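Local coordinates for protein beta-L-arabinobiosidase (Bacteroides thetaiotaomicron, PDB 5MQR) that probably hydrolyses glycosidic linkages of L-arabinofuranose in plant pectin, combining a six-hairpin glycosidase domain with a sialidase-like propeller region, at residues 940-944 and 945-949; 929-932 and 933-937; 715-718 and 719-722; 965-968 and 969-972; 975-978 and 979-982. All blocks are in the same frame, centred on the assembly; numbering follows the deposited sequence.

Contact 1: residues 940-944 and 945-949; sequences CEWDG and AIWPF
Trp942 and Trp947, five residues apart on a bend of the chain, lie flat against each other in a true face-to-face stack, their five-membered rings 3.8 Å apart between centroids and their planes only 16° from parallel. The long axes of the two indoles nevertheless cross at about a right angle. Trp942 CZ2 therefore comes over Trp947 CE3 at 3.4 Å, while Trp942 NE1 lies 3.3 Å from Trp947 CZ2. Farther along, Trp947 CB stands over the face of the Trp942 benzene ring in a CH-pi contact, and the edge of that same ring turns to the face of Phe949, an offset edge-to-face pair. The three form a buried aromatic cluster at the start of helix 948-964 in the glycosidase domain. One hydrogen bond, together with the stack, holds Trp947 in place: its NE1 donates to Glu941 O over 3.0 Å, almost straight at 166°. The acceptor lies in the indole plane, although the donor stands well above the carbonyl plane. A water that accepts from Ala945 N at 3.0 Å lies 2.8 Å from both Glu941 O and Asp943 OD1 and bridges the inside of the bend; Asp943 OD2 is salt-bridged to Arg935. At another edge of Trp947, Cys940 CB touches CH2 at 3.7 Å, and a HEPES buffer molecule lies about 4 Å from the Cys940 side chain. Tyr997 stacks with Trp947 and hydrogen-bonds Glu941 OE1. Trp947 is the N-cap residue of helix 948-964, Trp942 packs on Ala950 in its first turn, and Thr924, after strand 921-922, bonds to Ala945 O.

Contact 2: residues 929-932 and 933-937; sequences HPEF and RTRGV
Glu931 O lies at the centre of this contact, taking hydrogen bonds from Thr934 OG1 at 2.8 Å and Arg935 NH1 at 3.0 Å, with a weak third from Thr934 N. The hydroxyl comes from above the carbonyl plane, whereas NH1 is tilted only slightly from it and has the oxygen in its own guanidinium plane. Arg935 uses its other terminal nitrogen on the same residue: NH2 forms a salt bridge to Glu931 OE1, 2.8 Å away and nearly in line with the C-O bond, so the end-on guanidinium holds one main-chain and one side-chain oxygen, while NH1 has a second partner in the carboxylate of Asp943. Rotation about the CA-CB bond sets Thr934 OG1 between its backbone N and carbonyl carbon (chi1 52°), which aims the hydroxyl back at Glu931. The chain enters through a type I beta turn from His929 to Phe932, closed by Phe932 N to His929 O at 2.9 Å, within the long loop between strand 921-922 and helix 948-964 of the glycosidase domain, here at the surface. His929 ND1 also accepts from Glu931 N over 3.2 Å. Beyond the turn, Phe932 and Arg933 run side by side, with Arg933 CG over the ring face, 4.0 Å from the Phe932 centroid. The Arg933 guanidinium continues past the ring to salt bridges with Glu1000 and Asp999, while its backbone bonds to Asp943 farther along the same loop.

Contact 3: residues 715-718 and 719-722; sequences HIYE and SRWL
Arg720 and Tyr717 extend side by side in the same direction, the tyrosine ring and the guanidinium plane turned 52° from each other. Tyr717 CD2 lies over one face of the guanidinium, 3.6 Å from Arg720 NH2, and Trp721 CZ2 lies over the rim of the opposite face, so the charged group is held between two aromatic side chains. The arginine starts with CG between its backbone N and carbonyl carbon (chi1 69°) and then runs out extended. This course carries it along the end of helix 712-719, where its NE donates to Tyr717 O at 3.2 Å with a bent N-H angle of 137°. The donor lies in the carbonyl plane, on a lone pair. One turn back, His715 O accepts twice from Ser719: from OG at 2.7 Å and from the backbone N at 2.9 Å, the two donors coming from opposite faces of the carbonyl plane. The next backbone bond, Arg720 N to Ile716 O, is weak, and the chain leaves the helix through a type I turn from Ser719 to Leu722. Glu718 points another way, its carboxylate accepting from the amides of Phe1021, Asn1022 and Asp1023 at the start of helix 1022-1029. Asp1023 OD1 forms a salt bridge with Arg720 NH2 and accepts from Trp721 NE1, while Arg720 NH1 reaches Ala760 O on helix 754-765. Terminal carbonyls of the helix thus gain side-chain donors; the salt bridge to Asp1023 would probably offset the charge of the buried arginine, and the three amides would probably stabilise a carboxylate on Glu718.

Contact 4: residues 965-968 and 969-972; sequences YPQT and VLSD
Between Gln967 and Leu970 the backbone goes from extended through a tight bend and back to extended: Thr968 and Val969 bring the chain round, and Leu970 sends it on again (psi 130°). The bend turns the amides of Val969 and Leu970 inward to the same side, where the Gln967 side chain fills the concave face. Gln967 OE1 accepts from both of them: Leu970 N donates over 2.6 Å, close to straight at 164° and in the carbonyl plane, whereas the bond from Val969 N, at 2.7 Å, is weak because of its poor angle. The other end of the amide answers with Gln967 NE2 donating to Leu970 O at 3.3 Å, again in the carbonyl plane and on a lone pair, with the acceptor in the amide plane. The side chain thus pairs with both the N-H and the C=O of Leu970, which fixes which end of the amide is oxygen. This bend is part of the short connection between helix 948-964 and helix 972-985 in the alpha-helical glycosidase domain, and Ser971, the N-cap residue of the second helix, follows directly. Gln967 reaches across because CG leaves opposite the backbone N and the chain then folds at chi2 (-77°), bringing OE1 within 3.6 Å of both Val969 CB and Leu970 CB. Its side chain also packs on Phe961 and Met962 near the end of the first helix, with Leu970 resting on Met958. Val969 touches Lys908 and Met911, and Thr968 N has a weak bond to Glu904.

Contact 5: residues 975-978 and 979-982; sequences YFRQ and MELY
Tyr975 sends CG opposite its backbone N (chi1 172°), and Met979, present as selenomethionine, sets its CG beside N (chi1 -69°) and then folds again at its next two torsions, which brings the two side chains together. In helix 972-985 this i to i+4 pair runs side by side. Met979 CG lies over the Tyr975 ring face in a CH-pi contact, 3.6 Å from CE2, and the selenium sits obliquely, 5.0 Å from the ring centroid, a Met-aromatic contact in its selenium form. Four regular alpha-helical bonds hold the turn, among them Met979 N to Tyr975 O at 3.0 Å and Glu980 N to Phe976 O at 2.8 Å. Helices 948-964 and 1022-1029 both pack here, the first receiving Tyr975 on Met962 and Met979 on Leu955, the second meeting Met979 and Phe976. Phe976 CE1 lies 4.0 Å from Glu980 OE2, the oxygen that accepts from Gln665. Tyr982 leans away to Thr1020 O and Arg675, its OH bonded to both. Arg977, itself exposed, bends at chi2 and brings its guanidinium back over the following turn. Leu981 CD2 sits over the centre of the guanidinium face, 3.8 Å from CZ, and NH1 makes a salt bridge to Glu980 with the two flat groups nearly perpendicular, at 88°. The bridging NH1 meets Glu980 OE1 at 2.8 Å, from above the carboxylate plane.

Overall arrangement
From the N terminus the order is contact 3, contact 2, contact 1, contact 4 and contact 5; all are local and follow in series, so none nests within or crosses another. Contact 3 closes the end of helix 712-719. Contacts 2 and 1 shape successive bends of the loop between strand 921-922 and helix 948-964 and touch through Asp943, their centres about 11 Å apart. Contact 4 turns the chain from that helix into helix 972-985, which contains contact 5. Pro948 of contact 1 packs on Tyr982 of contact 5 where helices 948-964 and 972-985 meet, while contacts 3 and 5 approach to about 7 Å between nearest atoms and both engage residues 1020-1024.

Contact 1: residues 940-944 and 945-949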
# COMPACT_ATOMS: atom_id res chain seq x y z
N CYS A 940 -36.78 -30.76 0.74
CA CYS A 940 -36.05 -30.13 1.87
C CYS A 940 -35.85 -31.03 3.08
O CYS A 940 -36.51 -30.84 4.10
CB CYS A 940 -36.71 -28.79 2.26
SG CYS A 940 -36.80 -27.62 0.88
N GLU A 941 -34.91 -31.96 2.97
CA GLU A 941 -34.62 -32.93 4.02
C GLU A 941 -33.27 -32.62 4.67
O GLU A 941 -32.30 -32.34 3.96
CB GLU A 941 -34.60 -34.36 3.47
CG GLU A 941 -35.77 -34.72 2.56
CD GLU A 941 -35.61 -34.25 1.10
OE1 GLU A 941 -34.45 -33.95 0.66
OE2 GLU A 941 -36.65 -34.18 0.40
N TRP A 942 -33.21 -32.73 6.00
CA TRP A 942 -32.02 -32.37 6.79
C TRP A 942 -31.28 -33.59 7.35
O TRP A 942 -30.50 -33.48 8.31
CB TRP A 942 -32.42 -31.42 7.92
CG TRP A 942 -32.70 -30.03 7.45
CD1 TRP A 942 -33.77 -29.60 6.74
CD2 TRP A 942 -31.88 -28.87 7.69
NE1 TRP A 942 -33.66 -28.25 6.50
CE2 TRP A 942 -32.52 -27.78 7.07
CE3 TRP A 942 -30.68 -28.66 8.37
CZ2 TRP A 942 -32.01 -26.49 7.13
CZ3 TRP A 942 -30.16 -27.38 8.39
CH2 TRP A 942 -30.83 -26.32 7.79
N ASP A 943 -31.46 -34.73 6.69
CA ASP A 943 -30.82 -35.98 7.10
C ASP A 943 -29.52 -36.27 6.36
O ASP A 943 -29.16 -37.45 6.18
CB ASP A 943 -31.81 -37.17 7.02
CG ASP A 943 -32.33 -37.43 5.62
OD1 ASP A 943 -32.24 -36.53 4.73
OD2 ASP A 943 -32.83 -38.57 5.42
N GLY A 944 -28.80 -35.23 5.94
CA GLY A 944 -27.47 -35.45 5.37
C GLY A 944 -27.00 -34.50 4.29
O GLY A 944 -25.82 -34.19 4.24
N ALA A 945 -27.91 -34.04 3.44
CA ALA A 945 -27.56 -33.13 2.34
C ALA A 945 -26.88 -31.87 2.86
O ALA A 945 -26.98 -31.56 4.05
CB ALA A 945 -28.82 -32.77 1.55
N ILE A 946 -26.21 -31.13 1.97
CA ILE A 946 -25.51 -29.90 2.36
C ILE A 946 -26.52 -28.77 2.36
O ILE A 946 -27.21 -28.54 1.36
CB ILE A 946 -24.34 -29.58 1.42
CG1 ILE A 946 -23.34 -30.73 1.42
CG2 ILE A 946 -23.64 -28.27 1.81
CD1 ILE A 946 -22.15 -30.52 0.53
N TRP A 947 -26.62 -28.09 3.50
CA TRP A 947 -27.47 -26.90 3.68
C TRP A 947 -26.54 -25.72 4.04
O TRP A 947 -25.87 -25.75 5.08
CB TRP A 947 -28.47 -27.11 4.81
CG TRP A 947 -29.67 -27.91 4.43
CD1 TRP A 947 -29.77 -29.28 4.40
CD2 TRP A 947 -30.93 -27.40 4.01
NE1 TRP A 947 -31.01 -29.64 3.97
CE2 TRP A 947 -31.76 -28.51 3.73
CE3 TRP A 947 -31.45 -26.11 3.83
CZ2 TRP A 947 -33.08 -28.37 3.29
CZ3 TRP A 947 -32.76 -25.97 3.40
CH2 TRP A 947 -33.56 -27.09 3.13
N PRO A 948 -26.48 -24.68 3.20
CA PRO A 948 -25.65 -23.53 3.58
C PRO A 948 -25.98 -22.94 4.96
O PRO A 948 -25.06 -22.51 5.65
CB PRO A 948 -25.90 -22.52 2.44
CG PRO A 948 -26.19 -23.39 1.25
CD PRO A 948 -26.88 -24.63 1.78
N PHE A 949 -27.26 -22.95 5.36
CA PHE A 949 -27.65 -22.54 6.73
C PHE A 949 -26.76 -23.21 7.76
O PHE A 949 -26.21 -22.56 8.65
CB PHE A 949 -29.10 -22.93 6.99
CG PHE A 949 -29.68 -22.40 8.28
CD1 PHE A 949 -29.36 -22.99 9.51
CD2 PHE A 949 -30.62 -21.37 8.26
CE1 PHE A 949 -29.94 -22.55 10.69
CE2 PHE A 949 -31.20 -20.91 9.44
CZ PHE A 949 -30.87 -21.51 10.66
O HOH W 1 -30.82 -34.60 3.23

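Contact 2: residues 929-932 and 933-937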
# COMPACT_ATOMS: atom_id res chain seq x y z
N HIS A 929 -23.99 -42.87 9.10
CA HIS A 929 -25.21 -43.25 9.77
C HIS A 929 -26.16 -43.98 8.81
O HIS A 929 -26.39 -43.50 7.68
CB HIS A 929 -25.89 -42.06 10.43
CG HIS A 929 -26.88 -42.47 11.47
ND1 HIS A 929 -28.19 -42.72 11.17
CD2 HIS A 929 -26.74 -42.72 12.79
CE1 HIS A 929 -28.83 -43.10 12.26
NE2 HIS A 929 -27.97 -43.10 13.26
N PRO A 930 -26.70 -45.14 9.23
CA PRO A 930 -27.56 -45.91 8.32
C PRO A 930 -28.81 -45.18 7.82
O PRO A 930 -29.32 -45.52 6.77
CB PRO A 930 -27.95 -47.16 9.14
CG PRO A 930 -26.98 -47.23 10.28
CD PRO A 930 -26.51 -45.83 10.53
N GLU A 931 -29.32 -44.24 8.59
CA GLU A 931 -30.42 -43.39 8.14
C GLU A 931 -30.02 -42.15 7.31
O GLU A 931 -30.90 -41.31 6.99
CB GLU A 931 -31.31 -42.97 9.32
CG GLU A 931 -31.84 -44.13 10.15
CD GLU A 931 -32.62 -43.65 11.37
OE1 GLU A 931 -33.39 -42.67 11.23
OE2 GLU A 931 -32.48 -44.26 12.47
N PHE A 932 -28.74 -42.03 6.94
CA PHE A 932 -28.25 -40.91 6.12
C PHE A 932 -29.01 -40.86 4.80
O PHE A 932 -28.98 -41.82 4.04
CB PHE A 932 -26.74 -41.04 5.86
CG PHE A 932 -26.14 -39.89 5.08
CD1 PHE A 932 -26.10 -39.92 3.69
CD2 PHE A 932 -25.61 -38.77 5.74
CE1 PHE A 932 -25.55 -38.86 2.97
CE2 PHE A 932 -25.06 -37.73 5.02
CZ PHE A 932 -25.03 -37.76 3.64
N ARG A 933 -29.68 -39.74 4.55
CA ARG A 933 -30.43 -39.47 3.31
C ARG A 933 -31.34 -40.61 2.86
O ARG A 933 -31.30 -41.06 1.72
CB ARG A 933 -29.51 -38.97 2.20
CG ARG A 933 -28.88 -37.61 2.52
CD ARG A 933 -28.19 -36.96 1.32
NE ARG A 933 -29.18 -36.61 0.29
CZ ARG A 933 -28.93 -36.50 -1.02
NH1 ARG A 933 -27.70 -36.66 -1.52
NH2 ARG A 933 -29.93 -36.20 -1.83
N THR A 934 -32.18 -41.04 3.80
CA THR A 934 -33.17 -42.09 3.56
C THR A 934 -34.61 -41.57 3.52
O THR A 934 -35.53 -42.38 3.46
CB THR A 934 -33.08 -43.19 4.64
OG1 THR A 934 -33.15 -42.59 5.94
CG2 THR A 934 -31.78 -44.01 4.50
N ARG A 935 -34.82 -40.25 3.55
CA ARG A 935 -36.18 -39.69 3.59
C ARG A 935 -36.64 -39.03 2.29
O ARG A 935 -37.53 -38.18 2.31
CB ARG A 935 -36.30 -38.72 4.75
CG ARG A 935 -36.23 -39.40 6.10
CD ARG A 935 -35.80 -38.42 7.18
NE ARG A 935 -35.56 -39.09 8.45
CZ ARG A 935 -34.50 -39.84 8.72
NH1 ARG A 935 -33.52 -40.03 7.81
NH2 ARG A 935 -34.41 -40.42 9.92
N GLY A 936 -36.07 -39.43 1.16
CA GLY A 936 -36.47 -38.88 -0.13
C GLY A 936 -35.67 -37.64 -0.48
O GLY A 936 -34.89 -37.14 0.34
N VAL A 937 -35.84 -37.17 -1.71
CA VAL A 937 -35.15 -35.98 -2.23
C VAL A 937 -36.15 -35.00 -2.81
O VAL A 937 -37.29 -35.36 -3.13
CB VAL A 937 -34.05 -36.33 -3.28
CG1 VAL A 937 -33.00 -37.26 -2.66
CG2 VAL A 937 -34.63 -36.93 -4.56

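Contact 3: residues 715-718 and 719-722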
# COMPACT_ATOMS: atom_id res chain seq x y z
N HIS A 715 -29.11 -13.39 8.96
CA HIS A 715 -29.35 -12.08 8.33
C HIS A 715 -28.60 -10.96 9.04
O HIS A 715 -28.00 -10.10 8.39
CB HIS A 715 -30.84 -11.72 8.25
CG HIS A 715 -31.64 -12.67 7.42
ND1 HIS A 715 -33.02 -12.75 7.50
CD2 HIS A 715 -31.26 -13.62 6.52
CE1 HIS A 715 -33.44 -13.69 6.67
NE2 HIS A 715 -32.40 -14.23 6.06
N ILE A 716 -28.61 -10.99 10.36
CA ILE A 716 -27.96 -9.95 11.15
C ILE A 716 -26.45 -10.11 11.09
O ILE A 716 -25.73 -9.12 10.95
CB ILE A 716 -28.46 -9.93 12.60
CG1 ILE A 716 -29.95 -9.58 12.61
CG2 ILE A 716 -27.67 -8.95 13.44
CD1 ILE A 716 -30.67 -9.90 13.89
N TYR A 717 -25.96 -11.34 11.23
CA TYR A 717 -24.51 -11.59 11.19
C TYR A 717 -23.90 -11.18 9.83
O TYR A 717 -22.79 -10.65 9.79
CB TYR A 717 -24.16 -13.05 11.51
CG TYR A 717 -23.84 -13.35 12.98
CD1 TYR A 717 -24.83 -13.47 13.95
CD2 TYR A 717 -22.51 -13.59 13.39
CE1 TYR A 717 -24.51 -13.78 15.26
CE2 TYR A 717 -22.19 -13.90 14.68
CZ TYR A 717 -23.19 -13.98 15.63
OH TYR A 717 -22.83 -14.27 16.94
N GLU A 718 -24.63 -11.39 8.74
CA GLU A 718 -24.17 -10.98 7.43
C GLU A 718 -24.33 -9.48 7.23
O GLU A 718 -23.40 -8.82 6.76
CB GLU A 718 -24.91 -11.69 6.31
CG GLU A 718 -24.27 -11.56 4.92
CD GLU A 718 -23.20 -12.61 4.64
OE1 GLU A 718 -22.64 -13.18 5.61
OE2 GLU A 718 -22.94 -12.90 3.45
N SER A 719 -25.50 -8.96 7.56
CA SER A 719 -25.83 -7.58 7.25
C SER A 719 -25.15 -6.56 8.15
O SER A 719 -25.18 -5.37 7.85
CB SER A 719 -27.33 -7.37 7.28
OG SER A 719 -27.97 -8.26 6.37
N ARG A 720 -24.55 -7.00 9.25
CA ARG A 720 -23.92 -6.07 10.19
C ARG A 720 -22.73 -5.32 9.56
O ARG A 720 -22.33 -4.30 10.10
CB ARG A 720 -23.51 -6.76 11.49
CG ARG A 720 -22.36 -7.75 11.35
CD ARG A 720 -22.13 -8.51 12.64
NE ARG A 720 -21.24 -9.66 12.44
CZ ARG A 720 -20.47 -10.22 13.39
NH1 ARG A 720 -20.44 -9.72 14.62
NH2 ARG A 720 -19.71 -11.27 13.09
N TRP A 721 -22.21 -5.83 8.44
CA TRP A 721 -21.08 -5.24 7.73
C TRP A 721 -21.43 -4.15 6.73
O TRP A 721 -20.54 -3.47 6.21
CB TRP A 721 -20.24 -6.33 7.04
CG TRP A 721 -19.74 -7.32 8.01
CD1 TRP A 721 -20.25 -8.57 8.23
CD2 TRP A 721 -18.70 -7.15 8.98
NE1 TRP A 721 -19.56 -9.19 9.23
CE2 TRP A 721 -18.61 -8.34 9.72
CE3 TRP A 721 -17.82 -6.10 9.28
CZ2 TRP A 721 -17.69 -8.51 10.74
CZ3 TRP A 721 -16.90 -6.27 10.30
CH2 TRP A 721 -16.84 -7.48 11.02
N LEU A 722 -22.73 -3.98 6.46
CA LEU A 722 -23.20 -2.95 5.55
C LEU A 722 -23.00 -1.60 6.22
O LEU A 722 -23.38 -1.40 7.37
CB LEU A 722 -24.67 -3.14 5.20
CG LEU A 722 -25.08 -4.44 4.52
CD1 LEU A 722 -26.58 -4.44 4.35
CD2 LEU A 722 -24.35 -4.66 3.20

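Contact 4: residues 965-968 and 969-972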
# COMPACT_ATOMS: atom_id res chain seq x y z
N TYR A 965 -9.97 -21.46 21.42
CA TYR A 965 -9.71 -22.69 22.17
C TYR A 965 -8.28 -23.18 21.86
O TYR A 965 -7.85 -23.09 20.72
CB TYR A 965 -10.74 -23.77 21.81
CG TYR A 965 -12.15 -23.49 22.30
CD1 TYR A 965 -12.93 -22.47 21.73
CD2 TYR A 965 -12.73 -24.26 23.32
CE1 TYR A 965 -14.22 -22.22 22.19
CE2 TYR A 965 -14.00 -24.01 23.77
CZ TYR A 965 -14.75 -22.99 23.21
OH TYR A 965 -16.02 -22.75 23.66
N PRO A 966 -7.55 -23.68 22.88
CA PRO A 966 -6.24 -24.28 22.63
C PRO A 966 -6.48 -25.67 22.05
O PRO A 966 -7.01 -26.54 22.70
CB PRO A 966 -5.60 -24.34 24.02
CG PRO A 966 -6.77 -24.49 24.96
CD PRO A 966 -7.98 -23.86 24.28
N GLN A 967 -6.05 -25.86 20.84
CA GLN A 967 -6.70 -26.78 19.96
C GLN A 967 -5.67 -27.31 19.00
O GLN A 967 -4.95 -26.54 18.41
CB GLN A 967 -7.74 -25.92 19.26
CG GLN A 967 -8.55 -26.55 18.19
CD GLN A 967 -7.84 -26.71 16.89
OE1 GLN A 967 -7.81 -27.81 16.37
NE2 GLN A 967 -7.28 -25.64 16.34
N THR A 968 -5.58 -28.62 18.85
CA THR A 968 -4.55 -29.23 17.99
C THR A 968 -5.15 -30.13 16.88
O THR A 968 -4.40 -30.81 16.18
CB THR A 968 -3.56 -30.08 18.83
OG1 THR A 968 -4.30 -31.03 19.59
CG2 THR A 968 -2.74 -29.18 19.79
N VAL A 969 -6.46 -30.10 16.71
CA VAL A 969 -7.13 -30.98 15.76
C VAL A 969 -7.21 -30.41 14.32
O VAL A 969 -7.03 -31.13 13.35
CB VAL A 969 -8.51 -31.39 16.32
CG1 VAL A 969 -9.41 -32.02 15.26
CG2 VAL A 969 -8.32 -32.37 17.47
N LEU A 970 -7.44 -29.11 14.19
CA LEU A 970 -7.72 -28.48 12.92
C LEU A 970 -6.64 -27.45 12.55
O LEU A 970 -6.30 -26.60 13.36
CB LEU A 970 -9.06 -27.75 13.02
CG LEU A 970 -10.30 -28.61 13.25
CD1 LEU A 970 -11.51 -27.72 13.42
CD2 LEU A 970 -10.49 -29.58 12.09
N SER A 971 -6.14 -27.55 11.32
CA SER A 971 -5.23 -26.56 10.78
C SER A 971 -6.00 -25.53 9.95
O SER A 971 -7.17 -25.69 9.62
CB SER A 971 -4.18 -27.25 9.89
OG SER A 971 -4.80 -27.93 8.83
N ASP A 972 -5.31 -24.45 9.61
CA ASP A 972 -5.82 -23.47 8.66
C ASP A 972 -6.25 -24.11 7.31
O ASP A 972 -7.29 -23.73 6.77
CB ASP A 972 -4.79 -22.34 8.42
CG ASP A 972 -4.59 -21.46 9.66
OD1 ASP A 972 -5.31 -21.66 10.66
OD2 ASP A 972 -3.70 -20.57 9.62

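Contact 5: residues 975-978 and 979-982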
# COMPACT_ATOMS: atom_id res chain seq x y z
N TYR A 975 -9.79 -25.40 7.47
CA TYR A 975 -10.81 -24.35 7.43
C TYR A 975 -10.88 -23.75 6.00
O TYR A 975 -11.97 -23.57 5.45
CB TYR A 975 -10.55 -23.24 8.48
CG TYR A 975 -11.47 -22.06 8.32
CD1 TYR A 975 -12.71 -22.02 8.94
CD2 TYR A 975 -11.11 -21.00 7.52
CE1 TYR A 975 -13.58 -20.93 8.76
CE2 TYR A 975 -11.95 -19.91 7.33
CZ TYR A 975 -13.18 -19.88 7.95
OH TYR A 975 -14.00 -18.78 7.74
N PHE A 976 -9.72 -23.45 5.43
CA PHE A 976 -9.65 -22.87 4.10
C PHE A 976 -10.32 -23.76 3.08
O PHE A 976 -11.08 -23.29 2.25
CB PHE A 976 -8.20 -22.62 3.64
CG PHE A 976 -8.10 -21.91 2.32
CD1 PHE A 976 -8.07 -22.62 1.12
CD2 PHE A 976 -8.09 -20.53 2.28
CE1 PHE A 976 -8.01 -21.97 -0.10
CE2 PHE A 976 -7.99 -19.86 1.06
CZ PHE A 976 -7.97 -20.58 -0.14
N ARG A 977 -10.03 -25.06 3.18
CA ARG A 977 -10.54 -26.04 2.24
C ARG A 977 -12.07 -26.10 2.29
O ARG A 977 -12.71 -26.20 1.25
CB ARG A 977 -9.91 -27.42 2.49
CG ARG A 977 -10.30 -28.53 1.52
CD ARG A 977 -10.04 -28.14 0.05
NE ARG A 977 -10.43 -29.20 -0.88
CZ ARG A 977 -10.69 -29.04 -2.18
NH1 ARG A 977 -10.60 -27.85 -2.79
NH2 ARG A 977 -11.05 -30.10 -2.90
N GLN A 978 -12.66 -26.02 3.47
CA GLN A 978 -14.12 -26.05 3.60
C GLN A 978 -14.75 -24.76 3.09
O GLN A 978 -15.82 -24.81 2.50
CB GLN A 978 -14.57 -26.35 5.03
CG GLN A 978 -14.39 -27.80 5.43
CD GLN A 978 -15.09 -28.77 4.46
OE1 GLN A 978 -16.16 -28.47 3.96
NE2 GLN A 978 -14.48 -29.90 4.19
N MSE A 979 -14.08 -23.62 3.29
CA MSE A 979 -14.52 -22.38 2.67
C MSE A 979 -14.42 -22.46 1.16
O MSE A 979 -15.30 -21.97 0.48
CB MSE A 979 -13.75 -21.17 3.18
CG MSE A 979 -14.09 -20.84 4.62
SE MSE A 979 -15.86 -19.99 4.74
CE MSE A 979 -15.44 -18.23 3.95
N GLU A 980 -13.37 -23.08 0.63
CA GLU A 980 -13.21 -23.27 -0.80
C GLU A 980 -14.33 -24.13 -1.43
O GLU A 980 -14.88 -23.80 -2.49
CB GLU A 980 -11.84 -23.89 -1.11
CG GLU A 980 -11.52 -24.00 -2.59
CD GLU A 980 -10.04 -24.25 -2.87
OE1 GLU A 980 -9.54 -25.27 -2.39
OE2 GLU A 980 -9.38 -23.43 -3.55
N LEU A 981 -14.67 -25.22 -0.76
CA LEU A 981 -15.77 -26.08 -1.18
C LEU A 981 -17.13 -25.36 -1.10
O LEU A 981 -17.97 -25.52 -1.98
CB LEU A 981 -15.80 -27.37 -0.35
CG LEU A 981 -14.62 -28.34 -0.53
CD1 LEU A 981 -14.72 -29.59 0.37
CD2 LEU A 981 -14.49 -28.76 -1.99
N TYR A 982 -17.34 -24.54 -0.07
CA TYR A 982 -18.54 -23.73 0.02
C TYR A 982 -18.61 -22.79 -1.21
O TYR A 982 -19.66 -22.65 -1.86
CB TYR A 982 -18.55 -22.95 1.33
CG TYR A 982 -19.83 -22.19 1.68
CD1 TYR A 982 -21.06 -22.45 1.05
CD2 TYR A 982 -19.81 -21.23 2.67
CE1 TYR A 982 -22.20 -21.76 1.40
CE2 TYR A 982 -20.95 -20.53 3.03
CZ TYR A 982 -22.14 -20.79 2.38
OH TYR A 982 -23.27 -20.08 2.76